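Local atomic coordinates of acetyltransferase, GNAT family (PDB entry 2ATR), a protein that belongs to the GNAT family and probably transfers an acetyl group from acetyl-CoA to an acceptor that is not yet known. Residues I2-Q7 against Y45-G50; E13-L18 against D51-L56; S66-D71 against Q100-T105; S86-A91 against G113-M118. All blocks are in the same frame, centred on the assembly; numbering follows the deposited sequence.

Interaction 1: I2-Q7 against Y45-G50; sequences ITIKKQ and YLALDG
Strand 2-7 runs antiparallel beside strand 45-49, their directions 155° apart, and forms one margin of the central GNAT sheet. Two hydrogen-bonded pairs join the backbones. Thr-3 and Leu-48 exchange N-H and C=O both ways, with Thr-3 N to Leu-48 O at 2.8 Å and nearly straight. Lys-5 and Leu-46 do the same, and here Lys-5 N sits almost on the C=O axis of Leu-46, 3.0 Å from its O.

On the face carrying Ile-4, Lys-6 and Tyr-45, the tyrosine ring lies beneath the lysine. CA and CB of Lys-6 cover one ring face, and Lys-6 CG stands 4.0 Å from the Tyr-45 ring centroid in a CH-pi contact. With CG anti to the backbone N (chi1 -162°) and the chain extended as far as CE, then bent at chi4, the lysine crosses the ring obliquely, its CD 3.3 Å from Tyr-45 OH; the ammonium leads away. That hydroxyl is hydrogen-bonded to Asn-94. Ile-4 splits its branches: CG2 touches Tyr-45 CD1 at 3.8 Å, and CD1 reaches back over Ala-47 CB at 4.0 Å. Helix 83-92 covers this face, with Ser-86 and Glu-90 against Ile-4.

Gln-7 bends at chi2 (73°) and lays its amide obliquely across Leu-46, which is on the other face, NE2 to CD1 3.6 Å, a van der Waals touch.

Polar groups across this edge are thus paired backbone to backbone, while the side chains meet mostly through carbon, without a hydrogen bond between them; even the long lysine contributes its methylenes and leaves its charge outside the contact.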
loop_
_atom_site.group_PDB
_atom_site.type_symbol
_atom_site.label_atom_id
_atom_site.label_comp_id
_atom_site.label_asym_id
_atom_site.label_seq_id
_atom_site.Cartn_x
_atom_site.Cartn_y
_atom_site.Cartn_z
ATOM N N ILE A 2 -4.130 -14.489 11.162
ATOM C CA ILE A 2 -3.289 -13.741 10.199
ATOM C C ILE A 2 -1.975 -13.211 10.763
ATOM O O ILE A 2 -1.935 -12.638 11.829
ATOM C CB ILE A 2 -4.058 -12.615 9.415
ATOM C CG1 ILE A 2 -4.952 -13.237 8.321
ATOM C CG2 ILE A 2 -3.077 -11.675 8.729
ATOM C CD1 ILE A 2 -6.337 -13.504 8.754
ATOM N N THR A 3 -0.921 -13.415 10.001
ATOM C CA THR A 3 0.406 -13.003 10.345
ATOM C C THR A 3 0.767 -11.785 9.506
ATOM O O THR A 3 0.537 -11.749 8.304
ATOM C CB THR A 3 1.420 -14.150 10.060
ATOM O OG1 THR A 3 1.042 -15.294 10.828
ATOM C CG2 THR A 3 2.809 -13.754 10.454
ATOM N N ILE A 4 1.330 -10.793 10.160
ATOM C CA ILE A 4 1.884 -9.647 9.438
ATOM C C ILE A 4 3.390 -9.758 9.571
ATOM O O ILE A 4 3.928 -9.716 10.701
ATOM C CB ILE A 4 1.330 -8.288 9.946
ATOM C CG1 ILE A 4 -0.230 -8.263 10.016
ATOM C CG2 ILE A 4 1.979 -7.083 9.195
ATOM C CD1 ILE A 4 -1.028 -8.453 8.685
ATOM N N LYS A 5 4.043 -9.930 8.419
ATOM C CA LYS A 5 5.487 -10.138 8.329
ATOM C C LYS A 5 6.190 -9.149 7.405
ATOM O O LYS A 5 5.826 -8.990 6.211
ATOM C CB LYS A 5 5.815 -11.584 7.923
ATOM C CG LYS A 5 6.007 -12.497 9.143
ATOM C CD LYS A 5 6.152 -13.990 8.767
ATOM C CE LYS A 5 6.325 -14.891 10.034
ATOM N NZ LYS A 5 7.742 -15.290 10.285
ATOM N N LYS A 6 7.174 -8.454 7.987
ATOM C CA LYS A 6 8.116 -7.638 7.250
ATOM C C LYS A 6 8.967 -8.489 6.351
ATOM O O LYS A 6 9.511 -9.504 6.779
ATOM C CB LYS A 6 9.042 -6.870 8.195
ATOM C CG LYS A 6 9.702 -5.725 7.522
ATOM C CD LYS A 6 10.392 -4.847 8.565
ATOM C CE LYS A 6 11.130 -3.710 7.908
ATOM N NZ LYS A 6 12.093 -4.199 6.898
ATOM N N GLN A 7 9.141 -8.000 5.128
ATOM C CA GLN A 7 9.856 -8.676 4.056
ATOM C C GLN A 7 11.061 -7.880 3.584
ATOM O O GLN A 7 10.936 -6.677 3.323
ATOM C CB GLN A 7 8.896 -8.796 2.880
ATOM C CG GLN A 7 9.035 -10.043 2.108
ATOM C CD GLN A 7 8.504 -11.265 2.830
ATOM O OE1 GLN A 7 8.855 -12.392 2.461
ATOM N NE2 GLN A 7 7.650 -11.059 3.850
ATOM N N TYR A 45 5.435 -5.264 3.722
ATOM C CA TYR A 45 4.880 -6.257 4.635
ATOM C C TYR A 45 3.892 -7.161 3.900
ATOM O O TYR A 45 3.172 -6.700 3.029
ATOM C CB TYR A 45 4.186 -5.577 5.824
ATOM C CG TYR A 45 5.124 -4.939 6.835
ATOM C CD1 TYR A 45 5.299 -5.490 8.087
ATOM C CD2 TYR A 45 5.826 -3.793 6.531
ATOM C CE1 TYR A 45 6.142 -4.928 8.989
ATOM C CE2 TYR A 45 6.669 -3.225 7.422
ATOM C CZ TYR A 45 6.830 -3.792 8.656
ATOM O OH TYR A 45 7.673 -3.212 9.558
ATOM N N LEU A 46 3.864 -8.442 4.258
ATOM C CA LEU A 46 2.837 -9.356 3.743
ATOM C C LEU A 46 1.884 -9.761 4.843
ATOM O O LEU A 46 2.279 -9.791 6.022
ATOM C CB LEU A 46 3.448 -10.619 3.134
ATOM C CG LEU A 46 4.475 -10.352 2.051
ATOM C CD1 LEU A 46 4.993 -11.695 1.545
ATOM C CD2 LEU A 46 3.819 -9.524 0.904
ATOM N N ALA A 47 0.635 -10.036 4.455
ATOM C CA ALA A 47 -0.352 -10.657 5.306
ATOM C C ALA A 47 -0.416 -12.134 4.916
ATOM O O ALA A 47 -0.496 -12.457 3.710
ATOM C CB ALA A 47 -1.706 -10.013 5.098
ATOM N N LEU A 48 -0.314 -13.007 5.933
ATOM C CA LEU A 48 -0.240 -14.472 5.738
ATOM C C LEU A 48 -1.314 -15.172 6.525
ATOM O O LEU A 48 -1.523 -14.895 7.708
ATOM C CB LEU A 48 1.120 -15.032 6.185
ATOM C CG LEU A 48 2.081 -15.039 4.992
ATOM C CD1 LEU A 48 2.977 -13.824 4.948
ATOM C CD2 LEU A 48 2.898 -16.305 5.025
ATOM N N ASP A 49 -1.962 -16.116 5.872
ATOM C CA ASP A 49 -2.946 -16.964 6.501
ATOM C C ASP A 49 -2.245 -18.325 6.477
ATOM O O ASP A 49 -2.259 -19.025 5.428
ATOM C CB ASP A 49 -4.219 -17.006 5.624
ATOM C CG ASP A 49 -5.281 -17.970 6.182
ATOM O OD1 ASP A 49 -5.081 -18.486 7.307
ATOM O OD2 ASP A 49 -6.318 -18.170 5.523
ATOM N N GLY A 50 -1.572 -18.673 7.588
ATOM C CA GLY A 50 -0.657 -19.814 7.580
ATOM C C GLY A 50 0.438 -19.554 6.586
ATOM O O GLY A 50 1.117 -18.540 6.665
#

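Interaction 2: E13-L18 against D51-L56; sequences EDVLHL and DAVVGL
The imidazole of His-17 is the flat group here: Leu-18 CG sits over the rim of one face, 3.9 Å above the plane, while Asp-14 O and the carbonyl of Val-53 lie at the edge, in the ring plane. The ring meets Val-53 end-on. His-17 NE2 donates to Val-53 O over 2.8 Å in a nearly straight bond, with the oxygen only 3° out of the ring plane. Seen from the acceptor the fit is less regular, for the nitrogen stands 33° out of the carbonyl plane. With chi1 at 71°, CG is wedged between N and C of its own backbone, and this swings the ring across to the strand.

Beside this bond, helix 12-20 lays aliphatic side chains on strand 52-61. Leu-18 spreads both methyls on the strand backbone: its CD2 rests on Val-54 C at 3.7 Å, and its CD1 lies between Val-53 CG1 at 3.8 Å and Leu-56 CB. The last pair is tight, Leu-18 CD1 to Leu-56 CB being 3.4 Å. One turn earlier, Val-15 CG1 crosses Leu-56 CD1 at about a right angle, 3.7 Å away. Val-54 and Gly-55 together face Ala-47 in a classic beta bulge, and Val-54 points away from the helix, so Leu-18 passes over backbone at this point. Leu-46 and Ile-73, on the two flanking strands, extend the same apolar layer.

As NE2 donates, it carries a proton; the bond ties a helix side chain to a strand main-chain oxygen, which should hold the ring's rotation at the margin of an otherwise apolar, buried contact.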
loop_
_atom_site.group_PDB
_atom_site.type_symbol
_atom_site.label_atom_id
_atom_site.label_comp_id
_atom_site.label_asym_id
_atom_site.label_seq_id
_atom_site.Cartn_x
_atom_site.Cartn_y
_atom_site.Cartn_z
ATOM N N GLU A 13 6.945 -13.544 -8.290
ATOM C CA GLU A 13 6.219 -14.845 -8.294
ATOM C C GLU A 13 5.403 -15.075 -7.048
ATOM O O GLU A 13 4.255 -15.562 -7.136
ATOM C CB GLU A 13 7.170 -16.032 -8.440
ATOM C CG GLU A 13 8.210 -15.873 -9.545
ATOM C CD GLU A 13 9.535 -15.393 -8.994
ATOM O OE1 GLU A 13 9.987 -15.967 -7.962
ATOM O OE2 GLU A 13 10.120 -14.452 -9.585
ATOM N N ASP A 14 5.968 -14.710 -5.891
ATOM C CA ASP A 14 5.284 -14.950 -4.608
ATOM C C ASP A 14 4.116 -13.982 -4.370
ATOM O O ASP A 14 3.244 -14.244 -3.534
ATOM C CB ASP A 14 6.278 -14.923 -3.429
ATOM C CG ASP A 14 7.533 -15.832 -3.674
ATOM O OD1 ASP A 14 7.381 -16.958 -4.234
ATOM O OD2 ASP A 14 8.674 -15.401 -3.332
ATOM N N VAL A 15 4.080 -12.865 -5.096
ATOM C CA VAL A 15 3.000 -11.884 -4.872
ATOM C C VAL A 15 2.139 -11.565 -6.098
ATOM O O VAL A 15 1.163 -10.830 -5.985
ATOM C CB VAL A 15 3.528 -10.573 -4.300
ATOM C CG1 VAL A 15 4.085 -10.825 -2.869
ATOM C CG2 VAL A 15 4.580 -9.975 -5.252
ATOM N N LEU A 16 2.498 -12.127 -7.244
ATOM C CA LEU A 16 1.806 -11.793 -8.504
ATOM C C LEU A 16 0.334 -12.096 -8.429
ATOM O O LEU A 16 -0.481 -11.333 -8.949
ATOM C CB LEU A 16 2.443 -12.496 -9.698
ATOM C CG LEU A 16 1.961 -12.079 -11.102
ATOM C CD1 LEU A 16 2.215 -10.612 -11.392
ATOM C CD2 LEU A 16 2.628 -12.961 -12.147
ATOM N N HIS A 17 -0.027 -13.186 -7.762
ATOM C CA HIS A 17 -1.448 -13.490 -7.513
ATOM C C HIS A 17 -2.218 -12.341 -6.835
ATOM O O HIS A 17 -3.403 -12.137 -7.074
ATOM C CB HIS A 17 -1.613 -14.823 -6.734
ATOM C CG HIS A 17 -1.183 -14.755 -5.299
ATOM N ND1 HIS A 17 0.138 -14.671 -4.936
ATOM C CD2 HIS A 17 -1.897 -14.795 -4.147
ATOM C CE1 HIS A 17 0.219 -14.603 -3.618
ATOM N NE2 HIS A 17 -1.002 -14.691 -3.117
ATOM N N LEU A 18 -1.551 -11.579 -5.971
ATOM C CA LEU A 18 -2.226 -10.437 -5.321
ATOM C C LEU A 18 -2.552 -9.311 -6.355
ATOM O O LEU A 18 -3.648 -8.794 -6.389
ATOM C CB LEU A 18 -1.329 -9.872 -4.218
ATOM C CG LEU A 18 -1.015 -10.742 -2.994
ATOM C CD1 LEU A 18 -0.144 -9.963 -2.001
ATOM C CD2 LEU A 18 -2.267 -11.173 -2.365
ATOM N N ASP A 51 0.578 -20.424 5.604
ATOM C CA ASP A 51 1.556 -20.190 4.556
ATOM C C ASP A 51 0.959 -19.407 3.385
ATOM O O ASP A 51 1.677 -19.027 2.501
ATOM C CB ASP A 51 2.177 -21.504 4.046
ATOM C CG ASP A 51 2.932 -22.288 5.154
ATOM O OD1 ASP A 51 3.560 -21.660 6.036
ATOM O OD2 ASP A 51 2.889 -23.539 5.119
ATOM N N ALA A 52 -0.348 -19.192 3.365
ATOM C CA ALA A 52 -0.974 -18.470 2.196
ATOM C C ALA A 52 -0.659 -16.949 2.220
ATOM O O ALA A 52 -0.946 -16.341 3.211
ATOM C CB ALA A 52 -2.477 -18.646 2.275
ATOM N N VAL A 53 -0.110 -16.363 1.145
ATOM C CA VAL A 53 0.068 -14.858 1.016
ATOM C C VAL A 53 -1.281 -14.228 0.612
ATOM O O VAL A 53 -1.827 -14.532 -0.449
ATOM C CB VAL A 53 1.184 -14.494 0.014
ATOM C CG1 VAL A 53 1.351 -12.919 -0.161
ATOM C CG2 VAL A 53 2.514 -15.143 0.435
ATOM N N VAL A 54 -1.884 -13.471 1.514
ATOM C CA VAL A 54 -3.249 -12.955 1.288
ATOM C C VAL A 54 -3.300 -11.396 1.175
ATOM O O VAL A 54 -4.322 -10.837 0.857
ATOM C CB VAL A 54 -4.350 -13.605 2.243
ATOM C CG1 VAL A 54 -4.218 -15.159 2.210
ATOM C CG2 VAL A 54 -4.343 -13.112 3.732
ATOM N N GLY A 55 -2.183 -10.721 1.423
ATOM C CA GLY A 55 -2.215 -9.240 1.489
ATOM C C GLY A 55 -0.818 -8.729 1.386
ATOM O O GLY A 55 0.130 -9.473 1.686
ATOM N N LEU A 56 -0.674 -7.483 0.899
ATOM C CA LEU A 56 0.619 -6.844 0.758
ATOM C C LEU A 56 0.454 -5.323 1.001
ATOM O O LEU A 56 -0.586 -4.753 0.677
ATOM C CB LEU A 56 1.222 -7.133 -0.645
ATOM C CG LEU A 56 2.465 -6.401 -1.183
ATOM C CD1 LEU A 56 3.230 -7.261 -2.219
ATOM C CD2 LEU A 56 2.051 -5.013 -1.799
#

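Interaction 3: S66-D71 against Q100-T105; sequences SVFVQD and QVQLAT
Strands 66-74 and 100-102 are the two parallel strands of the beta-alpha-beta unit that, in GNAT enzymes, borders the acetyl-CoA cleft; helix 83-92 makes the crossover. Three backbone bonds hold them, all nearly along the C=O axis. Val-67 N gives to Gln-100 O at 3.2 Å, Gln-102 N to Val-67 O at 3.0 Å, and Val-69 N to Gln-102 O, also at 3.0 Å. Val-67 O takes a second donor, water 1, 3.2 Å away. That water accepts a weak bond from Gln-102 NE2 and hovers over the rim of one face of the Phe-68 ring.

Phe-68 and Gln-102 run side by side, both with CG anti to the carbonyl carbon, their ring and amide planes 39° apart; Gln-102 CB touches Phe-68 CD1 at 4.0 Å. On the opposite face Val-67 CB meets Val-101 CG2, also at 4.0 Å, beneath Leu-92 and Phe-95. Leu-103 CB rests on Val-69 CB at 3.9 Å, and the crowded chi1 (61°) turns the side chain so that CD2 lies alongside Val-69 CB and CG2.

Past this point direct pairing stops, near the classic beta bulge of Gln-70 and Asp-71 against Arg-58, consistent with the splayed strands of this family. Asp-71 OD2 is salt-bridged to Arg-58 and hydrogen-bonded to Tyr-19. Where the strands part, water 2 bridges them, donating to Val-69 O at 3.0 Å and weakly accepting from Ala-104 N.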
loop_
_atom_site.group_PDB
_atom_site.type_symbol
_atom_site.label_atom_id
_atom_site.label_comp_id
_atom_site.label_asym_id
_atom_site.label_seq_id
_atom_site.Cartn_x
_atom_site.Cartn_y
_atom_site.Cartn_z
ATOM N N SER A 66 9.416 12.316 2.663
ATOM C CA SER A 66 8.254 11.807 1.924
ATOM C C SER A 66 8.219 10.291 1.861
ATOM O O SER A 66 9.226 9.638 1.508
ATOM C CB SER A 66 8.201 12.357 0.506
ATOM O OG SER A 66 9.284 11.807 -0.236
ATOM N N VAL A 67 7.046 9.768 2.219
ATOM C CA VAL A 67 6.679 8.375 2.167
ATOM C C VAL A 67 5.287 8.273 1.468
ATOM O O VAL A 67 4.399 9.103 1.682
ATOM C CB VAL A 67 6.639 7.749 3.571
ATOM C CG1 VAL A 67 6.086 6.263 3.520
ATOM C CG2 VAL A 67 8.071 7.779 4.247
ATOM N N PHE A 68 5.143 7.315 0.570
ATOM C CA PHE A 68 3.869 7.152 -0.180
ATOM C C PHE A 68 3.439 5.709 -0.001
ATOM O O PHE A 68 4.289 4.807 -0.120
ATOM C CB PHE A 68 4.036 7.502 -1.667
ATOM C CG PHE A 68 4.502 8.933 -1.902
ATOM C CD1 PHE A 68 3.571 9.961 -2.073
ATOM C CD2 PHE A 68 5.869 9.257 -1.856
ATOM C CE1 PHE A 68 3.980 11.282 -2.292
ATOM C CE2 PHE A 68 6.278 10.568 -2.025
ATOM C CZ PHE A 68 5.322 11.581 -2.264
ATOM N N VAL A 69 2.158 5.507 0.290
ATOM C CA VAL A 69 1.582 4.156 0.406
ATOM C C VAL A 69 1.284 3.775 -1.038
ATOM O O VAL A 69 0.302 4.244 -1.635
ATOM C CB VAL A 69 0.257 4.063 1.276
ATOM C CG1 VAL A 69 -0.305 2.592 1.208
ATOM C CG2 VAL A 69 0.507 4.409 2.752
ATOM N N GLN A 70 2.194 3.020 -1.642
ATOM C CA GLN A 70 2.112 2.753 -3.082
ATOM C C GLN A 70 1.141 1.601 -3.419
ATOM O O GLN A 70 0.234 1.770 -4.254
ATOM C CB GLN A 70 3.509 2.523 -3.624
ATOM C CG GLN A 70 3.596 2.108 -5.108
ATOM C CD GLN A 70 2.891 3.103 -6.046
ATOM O OE1 GLN A 70 2.782 4.283 -5.746
ATOM N NE2 GLN A 70 2.370 2.604 -7.150
ATOM N N ASP A 71 1.284 0.451 -2.764
ATOM C CA ASP A 71 0.336 -0.683 -2.965
ATOM C C ASP A 71 -0.226 -1.056 -1.624
ATOM O O ASP A 71 0.526 -1.146 -0.624
ATOM C CB ASP A 71 0.996 -1.956 -3.578
ATOM C CG ASP A 71 1.655 -1.717 -4.925
ATOM O OD1 ASP A 71 1.133 -0.936 -5.762
ATOM O OD2 ASP A 71 2.703 -2.352 -5.168
ATOM N N GLN A 100 6.010 14.139 5.434
ATOM C CA GLN A 100 4.671 13.978 4.852
ATOM C C GLN A 100 4.474 12.552 4.443
ATOM O O GLN A 100 5.382 11.926 3.858
ATOM C CB GLN A 100 4.466 14.863 3.620
ATOM C CG GLN A 100 4.451 16.319 3.975
ATOM C CD GLN A 100 4.227 17.173 2.774
ATOM O OE1 GLN A 100 4.999 17.143 1.799
ATOM N NE2 GLN A 100 3.161 17.940 2.817
ATOM N N VAL A 101 3.295 12.016 4.764
ATOM C CA VAL A 101 2.972 10.681 4.289
ATOM C C VAL A 101 1.662 10.795 3.503
ATOM O O VAL A 101 0.689 11.363 4.010
ATOM C CB VAL A 101 2.861 9.689 5.444
ATOM C CG1 VAL A 101 2.466 8.338 4.904
ATOM C CG2 VAL A 101 4.233 9.594 6.214
ATOM N N GLN A 102 1.660 10.282 2.266
ATOM C CA GLN A 102 0.529 10.433 1.380
ATOM C C GLN A 102 0.175 9.152 0.648
ATOM O O GLN A 102 0.901 8.171 0.714
ATOM C CB GLN A 102 0.785 11.558 0.362
ATOM C CG GLN A 102 0.985 12.918 0.995
ATOM C CD GLN A 102 1.180 13.982 -0.043
ATOM O OE1 GLN A 102 0.266 14.328 -0.755
ATOM N NE2 GLN A 102 2.372 14.471 -0.153
ATOM N N LEU A 103 -0.939 9.193 -0.074
ATOM C CA LEU A 103 -1.436 8.053 -0.867
ATOM C C LEU A 103 -2.456 8.675 -1.830
ATOM O O LEU A 103 -2.908 9.850 -1.648
ATOM C CB LEU A 103 -2.057 6.943 0.002
ATOM C CG LEU A 103 -3.288 7.180 0.903
ATOM C CD1 LEU A 103 -4.636 6.946 0.160
ATOM C CD2 LEU A 103 -3.216 6.221 2.055
ATOM N N ALA A 104 -2.824 7.895 -2.843
ATOM C CA ALA A 104 -3.857 8.351 -3.815
ATOM C C ALA A 104 -4.808 7.144 -3.937
ATOM O O ALA A 104 -4.360 5.991 -4.010
ATOM C CB ALA A 104 -3.220 8.706 -5.195
ATOM N N THR A 105 -6.106 7.405 -3.921
ATOM C CA THR A 105 -7.068 6.313 -4.000
ATOM C C THR A 105 -8.276 6.626 -4.895
ATOM O O THR A 105 -8.574 7.811 -5.119
ATOM C CB THR A 105 -7.476 5.781 -2.564
ATOM O OG1 THR A 105 -8.242 4.602 -2.722
ATOM C CG2 THR A 105 -8.288 6.828 -1.739
HETATM O O HOH W 1 4.556 12.206 1.037
HETATM O O HOH W 2 -0.365 6.221 -3.842
#

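Interaction 4: S86-A91 against G113-M118; sequences SLMKEA and GFYRSM
Two helices on one face of the GNAT sheet meet here: helix 83-92, the crossover helix after strand 66-74, and the C-terminal end of helix 109-117 with Met-118 just past it. Met-88 does most of the touching. It was built as selenomethionine, as was Met-118. With CG anti to the carbonyl carbon and bends at both chi2 (-73°) and chi3 (-75°), the Met-88 chain curls into a hook between three side chains. Its CG meets the tip of the Phe-114 ring, CZ at 4.1 Å. Its methyl CE comes to the edge of the Tyr-115 ring, near the ring plane and 4.1 Å from CD1. The same CE packs on Met-118 CG at 4.0 Å and equally close to its CB.

In acetyltransferases of this family the loop leading into the N-terminus of the crossover helix grips the CoA pyrophosphate; this contact lies further along, where Met-88, Phe-114 and Tyr-115 also converge on Leu-72 of strand 66-74.

The two aromatic rings support each other, with Phe-114 CD2 3.7 Å above the centre of one face of Tyr-115. Met-118 doubles back too, and its selenium rests 4.1 Å from Met-88 CB. Lys-89 stretches over the solvent side, bends at chi4 and crosses the Met-118 side chain at about a right angle, with NZ 4.1 Å from SE. No hydrogen bond crosses between the helices. Within the second one, Ser-117 OG donates a short bond of 2.5 Å to Phe-114 O, in the carbonyl plane and on a lone pair.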
loop_
_atom_site.group_PDB
_atom_site.type_symbol
_atom_site.label_atom_id
_atom_site.label_comp_id
_atom_site.label_asym_id
_atom_site.label_seq_id
_atom_site.Cartn_x
_atom_site.Cartn_y
_atom_site.Cartn_z
ATOM N N SER A 86 -3.936 -3.627 9.906
ATOM C CA SER A 86 -2.737 -4.244 10.389
ATOM C C SER A 86 -1.569 -3.922 9.507
ATOM O O SER A 86 -0.544 -3.514 10.012
ATOM C CB SER A 86 -2.952 -5.773 10.475
ATOM O OG SER A 86 -4.016 -5.998 11.369
ATOM N N LEU A 87 -1.735 -4.119 8.190
ATOM C CA LEU A 87 -0.674 -3.826 7.197
ATOM C C LEU A 87 -0.188 -2.334 7.288
ATOM O O LEU A 87 1.016 -2.056 7.380
ATOM C CB LEU A 87 -1.164 -4.151 5.794
ATOM C CG LEU A 87 -1.230 -5.662 5.427
ATOM C CD1 LEU A 87 -1.900 -5.789 4.033
ATOM C CD2 LEU A 87 0.183 -6.256 5.408
HETATM N N MSE A 88 -1.165 -1.441 7.320
HETATM C CA MSE A 88 -0.962 0.007 7.458
HETATM C C MSE A 88 -0.227 0.363 8.771
HETATM O O MSE A 88 0.772 1.091 8.778
HETATM C CB MSE A 88 -2.341 0.720 7.339
HETATM C CG MSE A 88 -2.866 0.889 5.855
HETATM SE SE MSE A 88 -2.005 2.140 4.839
HETATM C CE MSE A 88 -2.734 3.623 5.616
ATOM N N LYS A 89 -0.713 -0.160 9.888
ATOM C CA LYS A 89 -0.098 0.148 11.204
ATOM C C LYS A 89 1.327 -0.349 11.330
ATOM O O LYS A 89 2.201 0.422 11.771
ATOM C CB LYS A 89 -0.995 -0.308 12.366
ATOM C CG LYS A 89 -2.333 0.449 12.423
ATOM C CD LYS A 89 -3.325 -0.186 13.443
ATOM C CE LYS A 89 -4.669 0.472 13.406
ATOM N NZ LYS A 89 -4.600 1.981 13.494
ATOM N N GLU A 90 1.610 -1.570 10.873
ATOM C CA GLU A 90 3.019 -2.060 10.860
ATOM C C GLU A 90 3.967 -1.342 9.902
ATOM O O GLU A 90 5.110 -1.004 10.282
ATOM C CB GLU A 90 3.132 -3.559 10.602
ATOM C CG GLU A 90 2.390 -4.432 11.630
ATOM C CD GLU A 90 2.870 -4.200 13.072
ATOM O OE1 GLU A 90 4.087 -3.997 13.281
ATOM O OE2 GLU A 90 2.016 -4.200 13.995
ATOM N N ALA A 91 3.530 -1.135 8.655
ATOM C CA ALA A 91 4.419 -0.458 7.695
ATOM C C ALA A 91 4.669 0.990 8.108
ATOM O O ALA A 91 5.815 1.406 8.165
ATOM C CB ALA A 91 3.880 -0.543 6.266
ATOM N N GLY A 113 -13.473 6.171 3.542
ATOM C CA GLY A 113 -13.821 5.883 4.941
ATOM C C GLY A 113 -12.723 5.049 5.605
ATOM O O GLY A 113 -12.354 5.308 6.740
ATOM N N PHE A 114 -12.167 4.069 4.892
ATOM C CA PHE A 114 -11.068 3.265 5.422
ATOM C C PHE A 114 -9.774 4.076 5.742
ATOM O O PHE A 114 -9.232 3.964 6.843
ATOM C CB PHE A 114 -10.739 2.045 4.564
ATOM C CG PHE A 114 -9.393 1.407 4.927
ATOM C CD1 PHE A 114 -9.281 0.604 6.063
ATOM C CD2 PHE A 114 -8.247 1.634 4.161
ATOM C CE1 PHE A 114 -8.040 0.024 6.424
ATOM C CE2 PHE A 114 -7.023 1.081 4.536
ATOM C CZ PHE A 114 -6.939 0.273 5.673
ATOM N N TYR A 115 -9.304 4.877 4.797
ATOM C CA TYR A 115 -8.098 5.700 5.028
ATOM C C TYR A 115 -8.301 6.782 6.119
ATOM O O TYR A 115 -7.383 7.068 6.899
ATOM C CB TYR A 115 -7.589 6.288 3.718
ATOM C CG TYR A 115 -7.028 5.226 2.813
ATOM C CD1 TYR A 115 -5.924 4.418 3.240
ATOM C CD2 TYR A 115 -7.630 4.948 1.568
ATOM C CE1 TYR A 115 -5.407 3.405 2.398
ATOM C CE2 TYR A 115 -7.154 3.899 0.731
ATOM C CZ TYR A 115 -6.046 3.154 1.145
ATOM O OH TYR A 115 -5.588 2.144 0.327
ATOM N N ARG A 116 -9.499 7.346 6.188
ATOM C CA ARG A 116 -9.821 8.255 7.301
ATOM C C ARG A 116 -9.748 7.515 8.619
ATOM O O ARG A 116 -9.199 8.060 9.586
ATOM C CB ARG A 116 -11.161 8.932 7.094
ATOM C CG ARG A 116 -11.151 10.137 6.141
ATOM C CD ARG A 116 -12.520 10.936 6.250
ATOM N NE ARG A 116 -12.479 12.205 5.501
ATOM C CZ ARG A 116 -13.299 12.534 4.501
ATOM N NH1 ARG A 116 -14.276 11.702 4.095
ATOM N NH2 ARG A 116 -13.159 13.700 3.897
ATOM N N SER A 117 -10.169 6.239 8.653
ATOM C CA SER A 117 -10.088 5.459 9.918
ATOM C C SER A 117 -8.638 5.222 10.246
ATOM O O SER A 117 -8.282 4.975 11.406
ATOM C CB SER A 117 -10.862 4.115 9.850
ATOM O OG SER A 117 -10.096 3.174 9.105
HETATM N N MSE A 118 -7.773 5.336 9.238
HETATM C CA MSE A 118 -6.340 5.180 9.459
HETATM C C MSE A 118 -5.695 6.529 9.783
HETATM O O MSE A 118 -4.529 6.569 10.025
HETATM C CB MSE A 118 -5.631 4.523 8.257
HETATM C CG MSE A 118 -5.869 3.023 8.040
HETATM SE SE MSE A 118 -5.564 1.929 9.489
HETATM C CE MSE A 118 -7.158 1.667 9.957
#

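Interactions 1 and 3 are strand pairings at the two margins of one sheet, antiparallel in the first and parallel in the third, their centres 21 Å apart; both rely on backbone bonds, and interaction 3 also uses bridging waters. Interaction 2 lays a helix on one face of the sheet; interaction 4 joins two helices on the other. Interaction 2 is the most buried of the four and adds one side-chain-to-backbone bond, whereas interaction 4 lies at the surface and is held by van der Waals contact. Strands 43-49 and 52-61 join interactions 1 and 2 directly, Ala-47 bonding Val-54 and Gly-55. Helix 83-92 links the rest: it also backs interaction 1, and its Met-88 touches Val-69.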